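Local coordinates for dihydrodipicolinate synthase (PDB 2EHH), which probably catalyses the condensation of pyruvate with aspartate beta-semialdehyde to 4-hydroxy-tetrahydrodipicolinate, a step in lysine biosynthesis by way of diaminopimelate, at residues K57-A62 / K92-D97; H86-A91 / A99-P104; K200-V205 / R212-L217. All coordinates share one frame; numbering follows the deposited sequence.

In the fold
All three contacts belong to the wall and outer layer of one TIM barrel. Contacts 1 and 2 share helix 81-93: its end meets helix 52-66 in contact 1, while its inner face meets strand 98-102 in contact 2. Their centres lie about 12 Å apart, and Ala96 N probably bonds to Ala91 O (2.9 Å). Contact 3 lies across the barrel from contact 2, about 23 Å from each of the others, centre to centre, yet Leu100 CD1 of contact 2 meets Ile203 CD1 at 3.9 Å. The side chains of Val101 and Val202 are about 10 and 7 Å from that of Lys161, the predicted Schiff-base lysine. Contact 1 is remote from it.

Contact 1 of 3, residues K57-A62 / K92-D97; sequences KVIEFA and KEVGAD
Val94, just where helix 81-93 gives way to a turn, spreads its two methyls over Ile59 and Glu60 of the neighbouring helix 52-66. Its CG2 meets Ile59 CG2 at 3.8 Å, the two side chains crossing at about a right angle, and also rests near Glu60 CA. CG1 comes in across the glutamate stem: Val94 CG1 is 4.1 Å from Glu60 CB and 3.9 Å from Glu60 OE2. Ile59 sends CG2 out anti to its backbone N (chi1 -65°), which brings that methyl within 4.4 Å of Ala96 CB as well, while Ile59 packs on Ala74 of the barrel strand. Valine suits this place because its short, two-methyl side chain lets one branch meet Ile59 and the other Glu60. Next to it, Gly95 has a positive phi of 94° and forms the C-prime residue of a Schellman motif, with Gly95 N bonded to Lys92 O at 3.2 Å; glycine tolerates this backbone where a CB would collide with the preceding carbonyl. Glu60 keeps an extended chain, and its carboxylate has a long, weak ion pair with Lys64. With no hydrogen bond between them, the two segments are joined by van der Waals contact, mostly between methyl and methylene groups, with the carboxylate oxygen beside one methyl.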
ATOM      1  N   LYS A  57     -16.032  -4.827 -34.679  1.00 24.33           N
ATOM      2  CA  LYS A  57     -17.313  -4.368 -35.210  1.00 24.30           C
ATOM      3  C   LYS A  57     -17.706  -3.016 -34.601  1.00 23.31           C
ATOM      4  O   LYS A  57     -18.206  -2.128 -35.298  1.00 20.71           O
ATOM      5  CB  LYS A  57     -18.403  -5.401 -34.920  1.00 27.17           C
ATOM      6  CG  LYS A  57     -19.747  -5.122 -35.587  1.00 33.05           C
ATOM      7  CD  LYS A  57     -19.662  -5.213 -37.109  1.00 36.88           C
ATOM      8  CE  LYS A  57     -21.045  -5.159 -37.754  1.00 37.48           C
ATOM      9  NZ  LYS A  57     -21.850  -3.980 -37.316  1.00 38.91           N
ATOM     10  N   VAL A  58     -17.484  -2.861 -33.300  1.00 19.47           N
ATOM     11  CA  VAL A  58     -17.816  -1.611 -32.625  1.00 19.15           C
ATOM     12  C   VAL A  58     -16.933  -0.472 -33.120  1.00 17.54           C
ATOM     13  O   VAL A  58     -17.412   0.639 -33.348  1.00 18.46           O
ATOM     14  CB  VAL A  58     -17.674  -1.748 -31.091  1.00 19.09           C
ATOM     15  CG1 VAL A  58     -17.657  -0.373 -30.432  1.00 18.96           C
ATOM     16  CG2 VAL A  58     -18.839  -2.567 -30.546  1.00 20.48           C
ATOM     17  N   ILE A  59     -15.643  -0.747 -33.283  1.00 16.95           N
ATOM     18  CA  ILE A  59     -14.715   0.266 -33.758  1.00 17.83           C
ATOM     19  C   ILE A  59     -15.109   0.691 -35.174  1.00 19.76           C
ATOM     20  O   ILE A  59     -15.252   1.878 -35.469  1.00 17.68           O
ATOM     21  CB  ILE A  59     -13.267  -0.268 -33.764  1.00 18.62           C
ATOM     22  CG1 ILE A  59     -12.820  -0.569 -32.327  1.00 18.46           C
ATOM     23  CG2 ILE A  59     -12.327   0.757 -34.398  1.00 18.43           C
ATOM     24  CD1 ILE A  59     -11.496  -1.327 -32.234  1.00 17.43           C
ATOM     25  N   GLU A  60     -15.296  -0.291 -36.046  1.00 21.51           N
ATOM     26  CA  GLU A  60     -15.676  -0.020 -37.426  1.00 23.45           C
ATOM     27  C   GLU A  60     -16.988   0.767 -37.473  1.00 23.31           C
ATOM     28  O   GLU A  60     -17.131   1.718 -38.246  1.00 23.21           O
ATOM     29  CB  GLU A  60     -15.800  -1.344 -38.177  1.00 26.64           C
ATOM     30  CG  GLU A  60     -16.206  -1.223 -39.624  1.00 32.02           C
ATOM     31  CD  GLU A  60     -16.092  -2.547 -40.354  1.00 35.84           C
ATOM     32  OE1 GLU A  60     -16.630  -3.554 -39.845  1.00 39.05           O
ATOM     33  OE2 GLU A  60     -15.466  -2.576 -41.435  1.00 37.81           O
ATOM     34  N   PHE A  61     -17.935   0.378 -36.626  1.00 22.50           N
ATOM     35  CA  PHE A  61     -19.236   1.043 -36.553  1.00 21.72           C
ATOM     36  C   PHE A  61     -19.121   2.496 -36.079  1.00 21.62           C
ATOM     37  O   PHE A  61     -19.742   3.398 -36.643  1.00 20.78           O
ATOM     38  CB  PHE A  61     -20.157   0.281 -35.596  1.00 22.12           C
ATOM     39  CG  PHE A  61     -21.487   0.943 -35.374  1.00 22.84           C
ATOM     40  CD1 PHE A  61     -22.507   0.818 -36.311  1.00 23.66           C
ATOM     41  CD2 PHE A  61     -21.718   1.708 -34.236  1.00 23.69           C
ATOM     42  CE1 PHE A  61     -23.738   1.443 -36.115  1.00 23.52           C
ATOM     43  CE2 PHE A  61     -22.944   2.336 -34.031  1.00 23.13           C
ATOM     44  CZ  PHE A  61     -23.956   2.203 -34.971  1.00 23.80           C
ATOM     45  N   ALA A  62     -18.336   2.715 -35.028  1.00 20.40           N
ATOM     46  CA  ALA A  62     -18.160   4.055 -34.478  1.00 19.44           C
ATOM     47  C   ALA A  62     -17.534   4.996 -35.499  1.00 19.63           C
ATOM     48  O   ALA A  62     -17.950   6.144 -35.625  1.00 18.75           O
ATOM     49  CB  ALA A  62     -17.294   4.000 -33.219  1.00 17.90           C
ATOM     50  N   LYS A  92      -6.562   0.896 -37.431  1.00 20.67           N
ATOM     51  CA  LYS A  92      -5.898   1.687 -38.461  1.00 22.88           C
ATOM     52  C   LYS A  92      -6.671   1.483 -39.765  1.00 24.12           C
ATOM     53  O   LYS A  92      -7.072   2.440 -40.432  1.00 22.05           O
ATOM     54  CB  LYS A  92      -4.456   1.191 -38.605  1.00 23.35           C
ATOM     55  CG  LYS A  92      -3.741   1.552 -39.896  1.00 26.62           C
ATOM     56  CD  LYS A  92      -3.339   3.002 -39.944  1.00 26.53           C
ATOM     57  CE  LYS A  92      -2.413   3.261 -41.127  1.00 29.36           C
ATOM     58  NZ  LYS A  92      -2.075   4.709 -41.236  1.00 30.54           N
ATOM     59  N   GLU A  93      -6.894   0.217 -40.095  1.00 25.74           N
ATOM     60  CA  GLU A  93      -7.606  -0.176 -41.305  1.00 27.30           C
ATOM     61  C   GLU A  93      -8.983   0.445 -41.488  1.00 25.94           C
ATOM     62  O   GLU A  93      -9.324   0.884 -42.589  1.00 26.03           O
ATOM     63  CB  GLU A  93      -7.751  -1.696 -41.343  1.00 31.36           C
ATOM     64  CG  GLU A  93      -6.485  -2.432 -41.711  1.00 39.15           C
ATOM     65  CD  GLU A  93      -6.096  -2.195 -43.154  1.00 43.67           C
ATOM     66  OE1 GLU A  93      -6.946  -2.433 -44.040  1.00 46.08           O
ATOM     67  OE2 GLU A  93      -4.946  -1.771 -43.404  1.00 47.12           O
ATOM     68  N   VAL A  94      -9.782   0.479 -40.425  1.00 22.43           N
ATOM     69  CA  VAL A  94     -11.129   1.021 -40.534  1.00 22.43           C
ATOM     70  C   VAL A  94     -11.278   2.526 -40.320  1.00 21.53           C
ATOM     71  O   VAL A  94     -12.398   3.033 -40.259  1.00 21.02           O
ATOM     72  CB  VAL A  94     -12.112   0.275 -39.594  1.00 23.74           C
ATOM     73  CG1 VAL A  94     -12.119  -1.209 -39.932  1.00 24.45           C
ATOM     74  CG2 VAL A  94     -11.729   0.495 -38.145  1.00 23.66           C
ATOM     75  N   GLY A  95     -10.161   3.238 -40.193  1.00 21.14           N
ATOM     76  CA  GLY A  95     -10.233   4.685 -40.048  1.00 20.15           C
ATOM     77  C   GLY A  95     -10.253   5.331 -38.675  1.00 19.78           C
ATOM     78  O   GLY A  95     -10.601   6.509 -38.558  1.00 18.52           O
ATOM     79  N   ALA A  96      -9.887   4.594 -37.633  1.00 19.20           N
ATOM     80  CA  ALA A  96      -9.870   5.182 -36.297  1.00 19.64           C
ATOM     81  C   ALA A  96      -8.795   6.273 -36.252  1.00 19.20           C
ATOM     82  O   ALA A  96      -7.746   6.139 -36.878  1.00 19.85           O
ATOM     83  CB  ALA A  96      -9.573   4.102 -35.252  1.00 19.07           C
ATOM     84  N   ASP A  97      -9.057   7.348 -35.512  1.00 19.04           N
ATOM     85  CA  ASP A  97      -8.101   8.446 -35.399  1.00 18.29           C
ATOM     86  C   ASP A  97      -6.935   8.134 -34.469  1.00 18.77           C
ATOM     87  O   ASP A  97      -5.861   8.728 -34.581  1.00 17.79           O
ATOM     88  CB  ASP A  97      -8.807   9.710 -34.919  1.00 19.98           C
ATOM     89  CG  ASP A  97      -9.938  10.118 -35.833  1.00 22.23           C
ATOM     90  OD1 ASP A  97     -11.114   9.886 -35.476  1.00 22.06           O
ATOM     91  OD2 ASP A  97      -9.645  10.658 -36.918  1.00 22.77           O
TER

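Contact 2 of 3, residues H86-A91 / A99-P104; sequences HLTAHA and ALVVVP
In the beta-alpha-beta unit formed by strand 71-75, helix 81-93 and strand 98-102, Thr88 of the helix meets Ala99 and Val101 of the second strand. Thr88 and Ala99 are the closest pair of backbones, with Thr88 CA 6.5 Å from Ala99 CA, a spacing that leaves room for little more than two methyls. Accordingly, Thr88 CG2 touches Ala99 CB at 3.9 Å. Alanine suits the strand position because its single methyl lets the helix come near, and Ala91, one turn further along the helix, also directs its small side chain at the strand.

The threonine divides its work between two branches. With chi1 at -59°, CG2 stands anti to the backbone N and reaches the strand, whereas OG1 lies beside that N and bonds back to the carbonyl O of Ala84, one turn earlier in the helix. A second bond to Thr76 OG1, from the loop that leads into the helix, means that this buried hydroxyl is gripped from two parts of the same crossover. Thr88 OG1 also passes 4.4 Å from Val101 CG2, a loose van der Waals approach of the hydroxyl oxygen to a methyl.

In a TIM barrel each strand has one face against the helices and one turned inward, and strand 98-102 follows this pattern. Ala99 points to helix 81-93, whereas Leu100 points away and packs on Ile130 and Tyr132 of the next strand. Val101 lies oblique to helix 81-93 and packs against Phe118 of helix 111-124; its beta-branched shape suits an extended strand. Its side chain is nevertheless only about 6 Å from that of Tyr132, the predicted proton donor and acceptor. Helix 111-124 reaches Thr88 too, through Val121.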
ATOM      1  N   HIS A  86      -2.586  -6.952 -33.892  1.00 21.68           N
ATOM      2  CA  HIS A  86      -3.673  -7.218 -34.826  1.00 23.69           C
ATOM      3  C   HIS A  86      -4.861  -6.280 -34.659  1.00 21.82           C
ATOM      4  O   HIS A  86      -5.366  -5.738 -35.637  1.00 22.25           O
ATOM      5  CB  HIS A  86      -4.142  -8.672 -34.709  1.00 27.13           C
ATOM      6  CG  HIS A  86      -3.265  -9.646 -35.433  1.00 32.64           C
ATOM      7  ND1 HIS A  86      -3.688 -10.912 -35.785  1.00 35.37           N
ATOM      8  CD2 HIS A  86      -1.989  -9.543 -35.876  1.00 34.58           C
ATOM      9  CE1 HIS A  86      -2.713 -11.543 -36.414  1.00 35.02           C
ATOM     10  NE2 HIS A  86      -1.669 -10.732 -36.483  1.00 36.01           N
ATOM     11  N   LEU A  87      -5.303  -6.079 -33.423  1.00 20.60           N
ATOM     12  CA  LEU A  87      -6.440  -5.202 -33.176  1.00 20.64           C
ATOM     13  C   LEU A  87      -6.105  -3.750 -33.508  1.00 18.73           C
ATOM     14  O   LEU A  87      -6.949  -3.008 -34.003  1.00 18.20           O
ATOM     15  CB  LEU A  87      -6.892  -5.318 -31.717  1.00 22.72           C
ATOM     16  CG  LEU A  87      -8.226  -4.651 -31.374  1.00 24.79           C
ATOM     17  CD1 LEU A  87      -9.303  -5.103 -32.354  1.00 25.55           C
ATOM     18  CD2 LEU A  87      -8.621  -5.005 -29.947  1.00 26.45           C
ATOM     19  N   THR A  88      -4.870  -3.344 -33.236  1.00 18.49           N
ATOM     20  CA  THR A  88      -4.466  -1.979 -33.529  1.00 17.87           C
ATOM     21  C   THR A  88      -4.396  -1.810 -35.051  1.00 18.80           C
ATOM     22  O   THR A  88      -4.730  -0.751 -35.586  1.00 16.30           O
ATOM     23  CB  THR A  88      -3.104  -1.657 -32.887  1.00 17.91           C
ATOM     24  OG1 THR A  88      -3.199  -1.831 -31.466  1.00 16.03           O
ATOM     25  CG2 THR A  88      -2.706  -0.220 -33.173  1.00 16.48           C
ATOM     26  N   ALA A  89      -3.977  -2.866 -35.744  1.00 18.15           N
ATOM     27  CA  ALA A  89      -3.898  -2.833 -37.204  1.00 20.38           C
ATOM     28  C   ALA A  89      -5.306  -2.625 -37.754  1.00 20.70           C
ATOM     29  O   ALA A  89      -5.515  -1.838 -38.682  1.00 22.49           O
ATOM     30  CB  ALA A  89      -3.316  -4.143 -37.731  1.00 20.06           C
ATOM     31  N   HIS A  90      -6.269  -3.337 -37.173  1.00 20.98           N
ATOM     32  CA  HIS A  90      -7.665  -3.232 -37.585  1.00 20.77           C
ATOM     33  C   HIS A  90      -8.176  -1.800 -37.433  1.00 20.98           C
ATOM     34  O   HIS A  90      -8.793  -1.250 -38.348  1.00 19.24           O
ATOM     35  CB  HIS A  90      -8.541  -4.167 -36.746  1.00 22.24           C
ATOM     36  CG  HIS A  90     -10.010  -3.979 -36.973  1.00 23.83           C
ATOM     37  ND1 HIS A  90     -10.651  -4.417 -38.112  1.00 24.27           N
ATOM     38  CD2 HIS A  90     -10.954  -3.363 -36.222  1.00 23.64           C
ATOM     39  CE1 HIS A  90     -11.928  -4.078 -38.053  1.00 25.12           C
ATOM     40  NE2 HIS A  90     -12.137  -3.437 -36.916  1.00 24.27           N
ATOM     41  N   ALA A  91      -7.925  -1.206 -36.269  1.00 18.79           N
ATOM     42  CA  ALA A  91      -8.358   0.161 -35.996  1.00 19.90           C
ATOM     43  C   ALA A  91      -7.820   1.102 -37.068  1.00 19.35           C
ATOM     44  O   ALA A  91      -8.522   1.993 -37.546  1.00 20.34           O
ATOM     45  CB  ALA A  91      -7.868   0.598 -34.614  1.00 19.92           C
ATOM     46  N   ALA A  99      -5.374   4.946 -31.307  1.00 16.61           N
ATOM     47  CA  ALA A  99      -5.529   3.681 -30.601  1.00 17.57           C
ATOM     48  C   ALA A  99      -5.079   3.838 -29.150  1.00 16.32           C
ATOM     49  O   ALA A  99      -3.987   4.340 -28.887  1.00 17.33           O
ATOM     50  CB  ALA A  99      -4.704   2.594 -31.281  1.00 16.19           C
ATOM     51  N   LEU A 100      -5.936   3.424 -28.220  1.00 15.99           N
ATOM     52  CA  LEU A 100      -5.626   3.484 -26.793  1.00 15.92           C
ATOM     53  C   LEU A 100      -5.113   2.093 -26.436  1.00 15.31           C
ATOM     54  O   LEU A 100      -5.845   1.108 -26.543  1.00 16.91           O
ATOM     55  CB  LEU A 100      -6.882   3.793 -25.977  1.00 17.77           C
ATOM     56  CG  LEU A 100      -6.676   3.913 -24.462  1.00 19.96           C
ATOM     57  CD1 LEU A 100      -6.416   5.371 -24.095  1.00 19.79           C
ATOM     58  CD2 LEU A 100      -7.912   3.414 -23.741  1.00 21.56           C
ATOM     59  N   VAL A 101      -3.856   2.014 -26.021  1.00 13.55           N
ATOM     60  CA  VAL A 101      -3.238   0.740 -25.691  1.00 14.21           C
ATOM     61  C   VAL A 101      -2.904   0.676 -24.212  1.00 13.23           C
ATOM     62  O   VAL A 101      -1.997   1.359 -23.741  1.00 14.42           O
ATOM     63  CB  VAL A 101      -1.962   0.545 -26.515  1.00 13.69           C
ATOM     64  CG1 VAL A 101      -1.348  -0.814 -26.219  1.00 13.38           C
ATOM     65  CG2 VAL A 101      -2.290   0.689 -28.003  1.00 15.35           C
ATOM     66  N   VAL A 102      -3.649  -0.139 -23.479  1.00 13.12           N
ATOM     67  CA  VAL A 102      -3.434  -0.257 -22.045  1.00 12.63           C
ATOM     68  C   VAL A 102      -2.130  -0.973 -21.712  1.00 12.76           C
ATOM     69  O   VAL A 102      -1.652  -1.822 -22.473  1.00 12.52           O
ATOM     70  CB  VAL A 102      -4.619  -1.007 -21.367  1.00 13.23           C
ATOM     71  CG1 VAL A 102      -4.605  -2.482 -21.768  1.00 12.53           C
ATOM     72  CG2 VAL A 102      -4.546  -0.855 -19.850  1.00 11.02           C
ATOM     73  N   VAL A 103      -1.532  -0.596 -20.587  1.00 12.45           N
ATOM     74  CA  VAL A 103      -0.315  -1.250 -20.131  1.00 11.93           C
ATOM     75  C   VAL A 103      -0.799  -2.657 -19.787  1.00 12.02           C
ATOM     76  O   VAL A 103      -1.815  -2.810 -19.119  1.00 13.11           O
ATOM     77  CB  VAL A 103       0.235  -0.583 -18.842  1.00 12.47           C
ATOM     78  CG1 VAL A 103       1.301  -1.465 -18.204  1.00 11.64           C
ATOM     79  CG2 VAL A 103       0.803   0.789 -19.169  1.00 14.13           C
ATOM     80  N   PRO A 104      -0.091  -3.695 -20.250  1.00 13.32           N
ATOM     81  CA  PRO A 104      -0.484  -5.079 -19.968  1.00 11.93           C
ATOM     82  C   PRO A 104      -0.850  -5.351 -18.511  1.00 12.95           C
ATOM     83  O   PRO A 104      -0.066  -5.079 -17.595  1.00 12.59           O
ATOM     84  CB  PRO A 104       0.734  -5.868 -20.411  1.00 12.91           C
ATOM     85  CG  PRO A 104       1.168  -5.100 -21.632  1.00 13.26           C
ATOM     86  CD  PRO A 104       1.071  -3.656 -21.158  1.00 10.84           C
TER

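Contact 3 of 3, residues K200-V205 / R212-L217; sequences KGVISV and REVKEL
Val214 brings one methyl up to two residues of strand 201-204, Val202 and Ser204, where the eighth strand of the TIM barrel is covered by the helix that follows it, 211-223. The same atom makes both contacts: Val214 CG1 lies 4.5 Å from Val202 CG1 and 4.4 Å from Ser204 OG. Its torsion explains this. With chi1 at 174°, CG1 extends anti to the backbone N and projects off the helix toward the strand, in a conformation that places both methyls clear of the preceding turn. The helix stands well off, Val214 CA being 8.4 Å from Ser204 CA, so the layers touch lightly through side-chain ends.

Val202 takes a different conformation: chi1 of 58° sets CG1 between the backbone N and the carbonyl carbon, and it is this tucked methyl that meets Val214. Beta-branched valine suits both strand and helix layer here, because its methyls sit close to the backbone and few rotamers are open to it. The strand side is completed by Ser5 of strand 4-8, the first strand, which pairs with the eighth to close the barrel; it also touches Val214. Leu217, one turn further on, is directed at the strand too but packs on Ala229 and Ile232 of helix 226-242.

Ile203, between Val202 and Ser204, faces the other way. Predicted to bind pyruvate, it packs on Ile6 and Leu184, while the side chain of Val202 remains about 7 Å from that of Lys161. Gly201, at the start, has a backbone that a residue with a CB could scarcely adopt.

At the last strand position, the short side chain of serine holds its hydroxyl near the backbone. Thrown anti to N by a chi1 of 166°, Ser204 OG is hydrogen-bonded to both Asp188 OD1 and the backbone N of Asn207.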
ATOM      1  N   LYS A 200      -3.403  18.008 -21.096  1.00 16.27           N
ATOM      2  CA  LYS A 200      -4.148  18.654 -22.167  1.00 17.40           C
ATOM      3  C   LYS A 200      -5.625  18.297 -22.270  1.00 18.46           C
ATOM      4  O   LYS A 200      -6.321  18.752 -23.183  1.00 15.64           O
ATOM      5  CB  LYS A 200      -3.439  18.385 -23.494  1.00 19.75           C
ATOM      6  CG  LYS A 200      -2.024  18.959 -23.521  1.00 21.85           C
ATOM      7  CD  LYS A 200      -1.273  18.565 -24.775  1.00 26.58           C
ATOM      8  CE  LYS A 200       0.137  19.147 -24.778  1.00 26.66           C
ATOM      9  NZ  LYS A 200       0.920  18.685 -25.965  1.00 26.97           N
ATOM     10  N   GLY A 201      -6.109  17.496 -21.331  1.00 16.93           N
ATOM     11  CA  GLY A 201      -7.505  17.115 -21.358  1.00 16.96           C
ATOM     12  C   GLY A 201      -7.777  15.918 -20.471  1.00 17.12           C
ATOM     13  O   GLY A 201      -6.982  15.597 -19.586  1.00 15.93           O
ATOM     14  N   VAL A 202      -8.900  15.251 -20.718  1.00 16.05           N
ATOM     15  CA  VAL A 202      -9.282  14.089 -19.931  1.00 15.33           C
ATOM     16  C   VAL A 202     -10.036  13.044 -20.745  1.00 16.26           C
ATOM     17  O   VAL A 202     -10.782  13.378 -21.669  1.00 16.27           O
ATOM     18  CB  VAL A 202     -10.197  14.504 -18.743  1.00 16.66           C
ATOM     19  CG1 VAL A 202     -11.447  15.214 -19.265  1.00 16.47           C
ATOM     20  CG2 VAL A 202     -10.603  13.277 -17.933  1.00 12.77           C
ATOM     21  N   ILE A 203      -9.803  11.773 -20.428  1.00 13.57           N
ATOM     22  CA  ILE A 203     -10.552  10.694 -21.059  1.00 13.09           C
ATOM     23  C   ILE A 203     -11.436  10.370 -19.864  1.00 14.75           C
ATOM     24  O   ILE A 203     -11.035   9.671 -18.931  1.00 12.72           O
ATOM     25  CB  ILE A 203      -9.652   9.518 -21.474  1.00 13.63           C
ATOM     26  CG1 ILE A 203      -8.800   9.947 -22.678  1.00 13.74           C
ATOM     27  CG2 ILE A 203     -10.510   8.317 -21.857  1.00 14.53           C
ATOM     28  CD1 ILE A 203      -7.900   8.866 -23.248  1.00 14.27           C
ATOM     29  N   SER A 204     -12.629  10.958 -19.908  1.00 15.92           N
ATOM     30  CA  SER A 204     -13.635  10.923 -18.853  1.00 14.94           C
ATOM     31  C   SER A 204     -14.732   9.864 -18.830  1.00 16.83           C
ATOM     32  O   SER A 204     -15.123   9.312 -19.860  1.00 17.25           O
ATOM     33  CB  SER A 204     -14.294  12.314 -18.812  1.00 15.84           C
ATOM     34  OG  SER A 204     -15.487  12.338 -18.051  1.00 12.84           O
ATOM     35  N   VAL A 205     -15.218   9.601 -17.617  1.00 16.05           N
ATOM     36  CA  VAL A 205     -16.318   8.678 -17.379  1.00 15.23           C
ATOM     37  C   VAL A 205     -17.561   9.557 -17.206  1.00 16.01           C
ATOM     38  O   VAL A 205     -18.619   9.277 -17.771  1.00 15.15           O
ATOM     39  CB  VAL A 205     -16.096   7.849 -16.081  1.00 15.78           C
ATOM     40  CG1 VAL A 205     -17.390   7.169 -15.658  1.00 14.47           C
ATOM     41  CG2 VAL A 205     -15.015   6.799 -16.314  1.00 13.09           C
ATOM     42  N   ARG A 212     -21.656  18.463 -21.570  1.00 18.26           N
ATOM     43  CA  ARG A 212     -21.535  19.917 -21.626  1.00 20.17           C
ATOM     44  C   ARG A 212     -20.745  20.496 -20.461  1.00 19.42           C
ATOM     45  O   ARG A 212     -19.827  21.293 -20.660  1.00 19.66           O
ATOM     46  CB  ARG A 212     -22.927  20.555 -21.675  1.00 21.60           C
ATOM     47  CG  ARG A 212     -23.765  20.109 -22.867  1.00 28.44           C
ATOM     48  CD  ARG A 212     -25.176  20.666 -22.792  1.00 33.09           C
ATOM     49  NE  ARG A 212     -25.206  22.114 -22.968  1.00 38.91           N
ATOM     50  CZ  ARG A 212     -25.288  22.729 -24.146  1.00 41.59           C
ATOM     51  NH1 ARG A 212     -25.352  22.021 -25.269  1.00 41.16           N
ATOM     52  NH2 ARG A 212     -25.309  24.056 -24.200  1.00 42.45           N
ATOM     53  N   GLU A 213     -21.099  20.086 -19.250  1.00 18.98           N
ATOM     54  CA  GLU A 213     -20.428  20.580 -18.055  1.00 20.51           C
ATOM     55  C   GLU A 213     -18.950  20.216 -18.036  1.00 18.74           C
ATOM     56  O   GLU A 213     -18.096  21.063 -17.770  1.00 18.95           O
ATOM     57  CB  GLU A 213     -21.102  20.027 -16.797  1.00 22.27           C
ATOM     58  CG  GLU A 213     -22.540  20.484 -16.570  1.00 24.69           C
ATOM     59  CD  GLU A 213     -23.514  19.968 -17.615  1.00 25.83           C
ATOM     60  OE1 GLU A 213     -23.263  18.896 -18.210  1.00 25.32           O
ATOM     61  OE2 GLU A 213     -24.549  20.632 -17.826  1.00 27.70           O
ATOM     62  N   VAL A 214     -18.644  18.953 -18.311  1.00 19.00           N
ATOM     63  CA  VAL A 214     -17.253  18.521 -18.312  1.00 18.97           C
ATOM     64  C   VAL A 214     -16.486  19.316 -19.354  1.00 18.66           C
ATOM     65  O   VAL A 214     -15.366  19.763 -19.114  1.00 18.49           O
ATOM     66  CB  VAL A 214     -17.127  17.015 -18.621  1.00 18.90           C
ATOM     67  CG1 VAL A 214     -15.661  16.640 -18.764  1.00 18.23           C
ATOM     68  CG2 VAL A 214     -17.774  16.198 -17.508  1.00 18.41           C
ATOM     69  N   LYS A 215     -17.101  19.496 -20.517  1.00 20.04           N
ATOM     70  CA  LYS A 215     -16.474  20.249 -21.591  1.00 20.36           C
ATOM     71  C   LYS A 215     -16.118  21.643 -21.084  1.00 19.32           C
ATOM     72  O   LYS A 215     -15.026  22.145 -21.343  1.00 18.72           O
ATOM     73  CB  LYS A 215     -17.425  20.353 -22.788  1.00 22.67           C
ATOM     74  CG  LYS A 215     -16.913  21.232 -23.925  1.00 24.26           C
ATOM     75  CD  LYS A 215     -15.571  20.751 -24.447  1.00 26.25           C
ATOM     76  CE  LYS A 215     -15.095  21.612 -25.607  1.00 29.39           C
ATOM     77  NZ  LYS A 215     -13.755  21.183 -26.088  1.00 30.12           N
ATOM     78  N   GLU A 216     -17.044  22.258 -20.355  1.00 19.31           N
ATOM     79  CA  GLU A 216     -16.821  23.596 -19.813  1.00 21.50           C
ATOM     80  C   GLU A 216     -15.647  23.618 -18.838  1.00 20.41           C
ATOM     81  O   GLU A 216     -14.872  24.572 -18.815  1.00 19.08           O
ATOM     82  CB  GLU A 216     -18.080  24.106 -19.105  1.00 24.95           C
ATOM     83  CG  GLU A 216     -19.282  24.291 -20.019  1.00 32.85           C
ATOM     84  CD  GLU A 216     -20.492  24.863 -19.294  1.00 36.47           C
ATOM     85  OE1 GLU A 216     -21.580  24.942 -19.911  1.00 40.26           O
ATOM     86  OE2 GLU A 216     -20.357  25.238 -18.110  1.00 38.53           O
ATOM     87  N   LEU A 217     -15.525  22.572 -18.023  1.00 18.98           N
ATOM     88  CA  LEU A 217     -14.426  22.494 -17.067  1.00 19.46           C
ATOM     89  C   LEU A 217     -13.116  22.497 -17.851  1.00 19.19           C
ATOM     90  O   LEU A 217     -12.187  23.242 -17.537  1.00 18.65           O
ATOM     91  CB  LEU A 217     -14.547  21.215 -16.222  1.00 19.80           C
ATOM     92  CG  LEU A 217     -13.463  20.842 -15.194  1.00 21.69           C
ATOM     93  CD1 LEU A 217     -12.196  20.416 -15.905  1.00 25.33           C
ATOM     94  CD2 LEU A 217     -13.184  22.010 -14.269  1.00 21.73           C
TER